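Local coordinates for DUF115 domain-containing protein (Magnetospirillum magneticum AMB-1, PDB 5MU5) that is a Maf glycosyltransferase involved in flagella formation, probably transferring sugars onto flagellin, at residues A[250-264]-A[352-366]. Numbering follows the deposited sequence.
Sequences RASYKNMRDGRYSIL and TVDPRVRDLFEDVVY
Ser-262 and Ile-263 pair with Val-365 and Tyr-366 as short parallel strands near one end of the mixed sheet in the MptE-like region. Three backbone bonds hold the register: Ser-262 N to Val-364 O, Tyr-366 N to Ser-262 O and Leu-264 N to Tyr-366 O. Strand 530-531 continues the sheet beyond Ile-263.

The Tyr-366 ring packs between Tyr-261 and Asn-255 near the end of helix 242-257. It turns its edge toward the face of Tyr-261 in an offset edge-to-face pair, centroids 5.6 Å apart and planes at 60°. With CG anti to its carbonyl carbon (chi1 -66°), the Tyr-366 ring also reaches Asn-255, and CZ lies 3.6 Å from Asn-255 CG. An alanine in place of Tyr-366 would probably open a gap between Tyr-261 and Asn-255 and take away the ring edge that faces Tyr-261.

Apolar contact continues along the helix. Lys-254 CB rests 3.5 Å from Pro-355 CG, while Lys-254 NZ bonds to Glu-648 O.

Polar side chains approach backbone carbonyls. Arg-358 bends at chi2 and chi3 and points NH1 at Asn-255 O, but the 2.4 Å separation is doubtfully short; Arg-260 O lies over one guanidinium face. Asn-255 ND2 serves Asn-351 O and also donates to Val-353 O at 2.9 Å, 16° out of its amide plane.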
loop_
_atom_site.group_PDB
_atom_site.type_symbol
_atom_site.label_atom_id
_atom_site.label_comp_id
_atom_site.label_asym_id
_atom_site.label_seq_id
_atom_site.Cartn_x
_atom_site.Cartn_y
_atom_site.Cartn_z
ATOM N N ARG A 250 14.921 -12.681 8.592
ATOM C CA ARG A 250 16.098 -13.561 8.573
ATOM C C ARG A 250 17.253 -12.913 7.780
ATOM O O ARG A 250 18.395 -12.884 8.231
ATOM C CB ARG A 250 15.773 -14.912 7.960
ATOM C CG ARG A 250 16.940 -15.884 7.941
ATOM C CD ARG A 250 16.746 -16.947 6.879
ATOM N NE ARG A 250 16.955 -16.375 5.553
ATOM C CZ ARG A 250 18.143 -16.249 4.964
ATOM N NH1 ARG A 250 19.248 -16.677 5.560
ATOM N NH2 ARG A 250 18.216 -15.685 3.771
ATOM N N ALA A 251 16.941 -12.390 6.604
ATOM C CA ALA A 251 17.944 -11.703 5.788
ATOM C C ALA A 251 18.582 -10.583 6.598
ATOM O O ALA A 251 19.794 -10.504 6.710
ATOM C CB ALA A 251 17.316 -11.139 4.507
ATOM N N SER A 252 17.749 -9.733 7.181
ATOM C CA SER A 252 18.231 -8.579 7.926
ATOM C C SER A 252 19.045 -9.012 9.133
ATOM O O SER A 252 20.085 -8.433 9.411
ATOM C CB SER A 252 17.067 -7.691 8.351
ATOM O OG SER A 252 17.552 -6.471 8.897
ATOM N N TYR A 253 18.566 -10.034 9.828
ATOM C CA TYR A 253 19.259 -10.581 10.981
ATOM C C TYR A 253 20.672 -10.979 10.561
ATOM O O TYR A 253 21.637 -10.549 11.166
ATOM C CB TYR A 253 18.505 -11.798 11.520
ATOM C CG TYR A 253 19.172 -12.538 12.660
ATOM C CD1 TYR A 253 20.287 -13.345 12.437
ATOM C CD2 TYR A 253 18.658 -12.472 13.957
ATOM C CE1 TYR A 253 20.887 -14.028 13.471
ATOM C CE2 TYR A 253 19.255 -13.156 14.990
ATOM C CZ TYR A 253 20.372 -13.930 14.733
ATOM O OH TYR A 253 20.968 -14.632 15.744
ATOM N N LYS A 254 20.784 -11.773 9.501
ATOM C CA LYS A 254 22.087 -12.273 9.058
ATOM C C LYS A 254 22.961 -11.167 8.513
ATOM O O LYS A 254 24.153 -11.199 8.684
ATOM C CB LYS A 254 21.929 -13.329 7.978
ATOM C CG LYS A 254 21.122 -14.528 8.404
ATOM C CD LYS A 254 21.800 -15.336 9.471
ATOM C CE LYS A 254 22.981 -16.076 8.890
ATOM N NZ LYS A 254 23.577 -16.953 9.921
ATOM N N ASN A 255 22.362 -10.203 7.837
ATOM C CA ASN A 255 23.121 -9.088 7.312
ATOM C C ASN A 255 23.767 -8.235 8.396
ATOM O O ASN A 255 24.818 -7.665 8.175
ATOM C CB ASN A 255 22.223 -8.201 6.456
ATOM C CG ASN A 255 22.024 -8.751 5.062
ATOM O OD1 ASN A 255 22.899 -9.434 4.537
ATOM N ND2 ASN A 255 20.880 -8.438 4.443
ATOM N N MET A 256 23.138 -8.142 9.558
ATOM C CA MET A 256 23.612 -7.239 10.594
ATOM C C MET A 256 24.313 -7.877 11.766
ATOM O O MET A 256 24.937 -7.170 12.538
ATOM C CB MET A 256 22.433 -6.448 11.114
ATOM C CG MET A 256 21.931 -5.441 10.106
ATOM S SD MET A 256 20.415 -4.758 10.726
ATOM C CE MET A 256 21.018 -3.841 12.158
ATOM N N ARG A 257 24.177 -9.191 11.894
ATOM C CA ARG A 257 24.729 -9.967 12.989
ATOM C C ARG A 257 26.233 -9.760 13.150
ATOM O O ARG A 257 26.686 -9.359 14.212
ATOM C CB ARG A 257 24.464 -11.461 12.736
ATOM C CG ARG A 257 24.924 -12.403 13.841
ATOM C CD ARG A 257 24.031 -12.249 15.056
ATOM N NE ARG A 257 24.541 -12.958 16.211
ATOM C CZ ARG A 257 25.462 -12.484 17.048
ATOM N NH1 ARG A 257 26.010 -11.285 16.862
ATOM N NH2 ARG A 257 25.843 -13.225 18.077
ATOM N N ASP A 258 26.969 -10.039 12.074
ATOM C CA ASP A 258 28.432 -10.108 12.060
ATOM C C ASP A 258 29.045 -9.154 11.064
ATOM O O ASP A 258 28.358 -8.523 10.272
ATOM C CB ASP A 258 28.884 -11.486 11.547
ATOM C CG ASP A 258 28.337 -12.636 12.345
ATOM O OD1 ASP A 258 28.911 -12.966 13.406
ATOM O OD2 ASP A 258 27.359 -13.254 11.874
ATOM N N GLY A 259 30.372 -9.103 11.098
ATOM C CA GLY A 259 31.179 -8.466 10.069
ATOM C C GLY A 259 31.025 -6.990 9.797
ATOM O O GLY A 259 30.190 -6.274 10.377
ATOM N N ARG A 260 31.865 -6.544 8.881
ATOM C CA ARG A 260 31.861 -5.168 8.483
ATOM C C ARG A 260 30.656 -4.889 7.580
ATOM O O ARG A 260 30.318 -5.661 6.685
ATOM C CB ARG A 260 33.165 -4.794 7.759
ATOM C CG ARG A 260 34.401 -4.719 8.647
ATOM C CD ARG A 260 35.546 -3.965 7.963
ATOM N NE ARG A 260 36.030 -4.647 6.757
ATOM C CZ ARG A 260 36.950 -5.616 6.735
ATOM N NH1 ARG A 260 37.517 -6.054 7.858
ATOM N NH2 ARG A 260 37.304 -6.158 5.575
ATOM N N TYR A 261 29.982 -3.798 7.885
ATOM C CA TYR A 261 29.032 -3.215 6.986
ATOM C C TYR A 261 28.834 -1.825 7.517
ATOM O O TYR A 261 29.226 -1.530 8.643
ATOM C CB TYR A 261 27.710 -3.986 6.937
ATOM C CG TYR A 261 26.944 -3.962 8.222
ATOM C CD1 TYR A 261 26.076 -2.922 8.516
ATOM C CD2 TYR A 261 27.074 -4.993 9.140
ATOM C CE1 TYR A 261 25.357 -2.909 9.697
ATOM C CE2 TYR A 261 26.349 -4.998 10.329
ATOM C CZ TYR A 261 25.499 -3.949 10.602
ATOM O OH TYR A 261 24.793 -3.931 11.780
ATOM N N SER A 262 28.242 -0.979 6.693
ATOM C CA SER A 262 27.885 0.361 7.083
ATOM C C SER A 262 26.416 0.617 6.755
ATOM O O SER A 262 25.765 -0.202 6.109
ATOM C CB SER A 262 28.769 1.366 6.379
ATOM O OG SER A 262 30.129 1.175 6.706
ATOM N N ILE A 263 25.913 1.747 7.235
ATOM C CA ILE A 263 24.522 2.115 7.140
ATOM C C ILE A 263 24.419 3.434 6.419
ATOM O O ILE A 263 25.138 4.375 6.753
ATOM C CB ILE A 263 23.915 2.342 8.532
ATOM C CG1 ILE A 263 24.078 1.104 9.410
ATOM C CG2 ILE A 263 22.436 2.663 8.401
ATOM C CD1 ILE A 263 23.482 -0.149 8.795
ATOM N N LEU A 264 23.516 3.512 5.450
ATOM C CA LEU A 264 23.297 4.731 4.687
ATOM C C LEU A 264 22.624 5.832 5.515
ATOM O O LEU A 264 21.717 5.579 6.297
ATOM C CB LEU A 264 22.471 4.419 3.457
ATOM C CG LEU A 264 22.274 5.565 2.465
ATOM C CD1 LEU A 264 22.065 5.040 1.048
ATOM C CD2 LEU A 264 21.088 6.435 2.863
ATOM N N THR A 352 17.344 -6.222 3.607
ATOM C CA THR A 352 16.783 -7.536 3.363
ATOM C C THR A 352 17.365 -8.262 2.157
ATOM O O THR A 352 16.839 -9.289 1.776
ATOM C CB THR A 352 15.275 -7.439 3.150
ATOM O OG1 THR A 352 15.033 -6.631 2.011
ATOM C CG2 THR A 352 14.583 -6.837 4.396
ATOM N N VAL A 353 18.438 -7.760 1.547
ATOM C CA VAL A 353 19.036 -8.508 0.444
ATOM C C VAL A 353 19.643 -9.815 0.957
ATOM O O VAL A 353 19.942 -9.959 2.156
ATOM C CB VAL A 353 20.097 -7.705 -0.336
ATOM C CG1 VAL A 353 19.466 -6.444 -0.903
ATOM C CG2 VAL A 353 21.344 -7.401 0.510
ATOM N N ASP A 354 19.830 -10.772 0.055
ATOM C CA ASP A 354 20.396 -12.057 0.456
ATOM C C ASP A 354 21.721 -11.863 1.228
ATOM O O ASP A 354 22.600 -11.177 0.763
ATOM C CB ASP A 354 20.600 -12.952 -0.770
ATOM C CG ASP A 354 20.847 -14.430 -0.400
ATOM O OD1 ASP A 354 21.978 -14.760 0.031
ATOM O OD2 ASP A 354 19.906 -15.249 -0.564
ATOM N N PRO A 355 21.871 -12.480 2.405
ATOM C CA PRO A 355 23.122 -12.321 3.174
ATOM C C PRO A 355 24.397 -12.667 2.428
ATOM O O PRO A 355 25.447 -12.133 2.764
ATOM C CB PRO A 355 22.955 -13.295 4.338
ATOM C CG PRO A 355 21.496 -13.466 4.483
ATOM C CD PRO A 355 20.900 -13.334 3.111
ATOM N N ARG A 356 24.310 -13.549 1.435
ATOM C CA ARG A 356 25.488 -13.959 0.646
ATOM C C ARG A 356 25.980 -12.885 -0.315
ATOM O O ARG A 356 27.043 -13.024 -0.909
ATOM C CB ARG A 356 25.179 -15.227 -0.161
ATOM C CG ARG A 356 24.893 -16.440 0.703
ATOM C CD ARG A 356 24.349 -17.571 -0.130
ATOM N NE ARG A 356 22.986 -17.301 -0.568
ATOM C CZ ARG A 356 22.216 -18.169 -1.222
ATOM N NH1 ARG A 356 22.667 -19.369 -1.551
ATOM N NH2 ARG A 356 20.990 -17.840 -1.554
ATOM N N VAL A 357 25.194 -11.830 -0.490
ATOM C CA VAL A 357 25.585 -10.733 -1.370
ATOM C C VAL A 357 26.851 -10.064 -0.850
ATOM O O VAL A 357 27.672 -9.611 -1.632
ATOM C CB VAL A 357 24.452 -9.686 -1.510
ATOM C CG1 VAL A 357 24.916 -8.482 -2.298
ATOM C CG2 VAL A 357 23.247 -10.296 -2.206
ATOM N N ARG A 358 26.996 -10.027 0.472
ATOM C CA ARG A 358 28.139 -9.413 1.125
ATOM C C ARG A 358 29.461 -9.978 0.618
ATOM O O ARG A 358 30.368 -9.208 0.277
ATOM C CB ARG A 358 28.049 -9.570 2.648
ATOM C CG ARG A 358 29.127 -8.774 3.376
ATOM C CD ARG A 358 28.557 -7.994 4.544
ATOM N NE ARG A 358 28.546 -8.764 5.782
ATOM C CZ ARG A 358 27.595 -8.699 6.710
ATOM N NH1 ARG A 358 26.519 -7.931 6.530
ATOM N NH2 ARG A 358 27.701 -9.445 7.808
ATOM N N ASP A 359 29.540 -11.310 0.552
ATOM C CA ASP A 359 30.733 -12.034 0.082
ATOM C C ASP A 359 31.255 -11.577 -1.280
ATOM O O ASP A 359 32.437 -11.649 -1.535
ATOM C CB ASP A 359 30.450 -13.533 -0.060
ATOM C CG ASP A 359 29.910 -14.178 1.210
ATOM O OD1 ASP A 359 30.129 -13.643 2.318
ATOM O OD2 ASP A 359 29.262 -15.245 1.080
ATOM N N LEU A 360 30.380 -11.109 -2.158
ATOM C CA LEU A 360 30.799 -10.722 -3.502
ATOM C C LEU A 360 31.482 -9.374 -3.544
ATOM O O LEU A 360 32.024 -8.987 -4.580
ATOM C CB LEU A 360 29.587 -10.669 -4.432
ATOM C CG LEU A 360 28.687 -11.902 -4.418
ATOM C CD1 LEU A 360 27.445 -11.643 -5.261
ATOM C CD2 LEU A 360 29.450 -13.127 -4.897
ATOM N N PHE A 361 31.430 -8.644 -2.438
ATOM C CA PHE A 361 31.929 -7.280 -2.414
ATOM C C PHE A 361 32.888 -7.017 -1.287
ATOM O O PHE A 361 32.655 -7.414 -0.162
ATOM C CB PHE A 361 30.781 -6.288 -2.258
ATOM C CG PHE A 361 29.926 -6.186 -3.458
ATOM C CD1 PHE A 361 28.850 -7.042 -3.622
ATOM C CD2 PHE A 361 30.194 -5.243 -4.430
ATOM C CE1 PHE A 361 28.058 -6.967 -4.739
ATOM C CE2 PHE A 361 29.401 -5.160 -5.550
ATOM C CZ PHE A 361 28.333 -6.023 -5.706
ATOM N N GLU A 362 33.946 -6.296 -1.615
ATOM C CA GLU A 362 34.849 -5.760 -0.615
ATOM C C GLU A 362 34.086 -5.068 0.528
ATOM O O GLU A 362 34.379 -5.298 1.698
ATOM C CB GLU A 362 35.813 -4.771 -1.297
ATOM C CG GLU A 362 36.916 -5.482 -2.082
ATOM C CD GLU A 362 37.646 -4.597 -3.075
ATOM O OE1 GLU A 362 37.410 -3.365 -3.079
ATOM O OE2 GLU A 362 38.462 -5.148 -3.853
ATOM N N ASP A 363 33.069 -4.276 0.176
ATOM C CA ASP A 363 32.383 -3.409 1.123
ATOM C C ASP A 363 30.867 -3.252 0.847
ATOM O O ASP A 363 30.426 -3.151 -0.307
ATOM C CB ASP A 363 33.086 -2.064 1.065
ATOM C CG ASP A 363 32.381 -1.010 1.845
ATOM O OD1 ASP A 363 32.138 -1.191 3.060
ATOM O OD2 ASP A 363 32.076 0.026 1.232
ATOM N N VAL A 364 30.089 -3.187 1.922
ATOM C CA VAL A 364 28.639 -3.215 1.859
ATOM C C VAL A 364 28.001 -2.154 2.747
ATOM O O VAL A 364 28.345 -2.028 3.906
ATOM C CB VAL A 364 28.117 -4.604 2.303
ATOM C CG1 VAL A 364 26.599 -4.682 2.216
ATOM C CG2 VAL A 364 28.720 -5.700 1.435
ATOM N N VAL A 365 27.067 -1.407 2.178
ATOM C CA VAL A 365 26.278 -0.423 2.885
ATOM C C VAL A 365 24.791 -0.781 2.752
ATOM O O VAL A 365 24.310 -1.078 1.653
ATOM C CB VAL A 365 26.461 0.977 2.303
ATOM C CG1 VAL A 365 25.669 1.980 3.124
ATOM C CG2 VAL A 365 27.937 1.355 2.275
ATOM N N TYR A 366 24.075 -0.748 3.874
ATOM C CA TYR A 366 22.668 -1.068 3.904
ATOM C C TYR A 366 21.816 0.164 4.179
ATOM O O TYR A 366 22.207 1.029 4.932
ATOM C CB TYR A 366 22.354 -2.084 5.011
ATOM C CG TYR A 366 22.970 -3.420 4.787
ATOM C CD1 TYR A 366 22.613 -4.184 3.702
ATOM C CD2 TYR A 366 23.931 -3.915 5.666
ATOM C CE1 TYR A 366 23.188 -5.408 3.490
ATOM C CE2 TYR A 366 24.525 -5.133 5.458
ATOM C CZ TYR A 366 24.144 -5.876 4.380
ATOM O OH TYR A 366 24.735 -7.085 4.173
#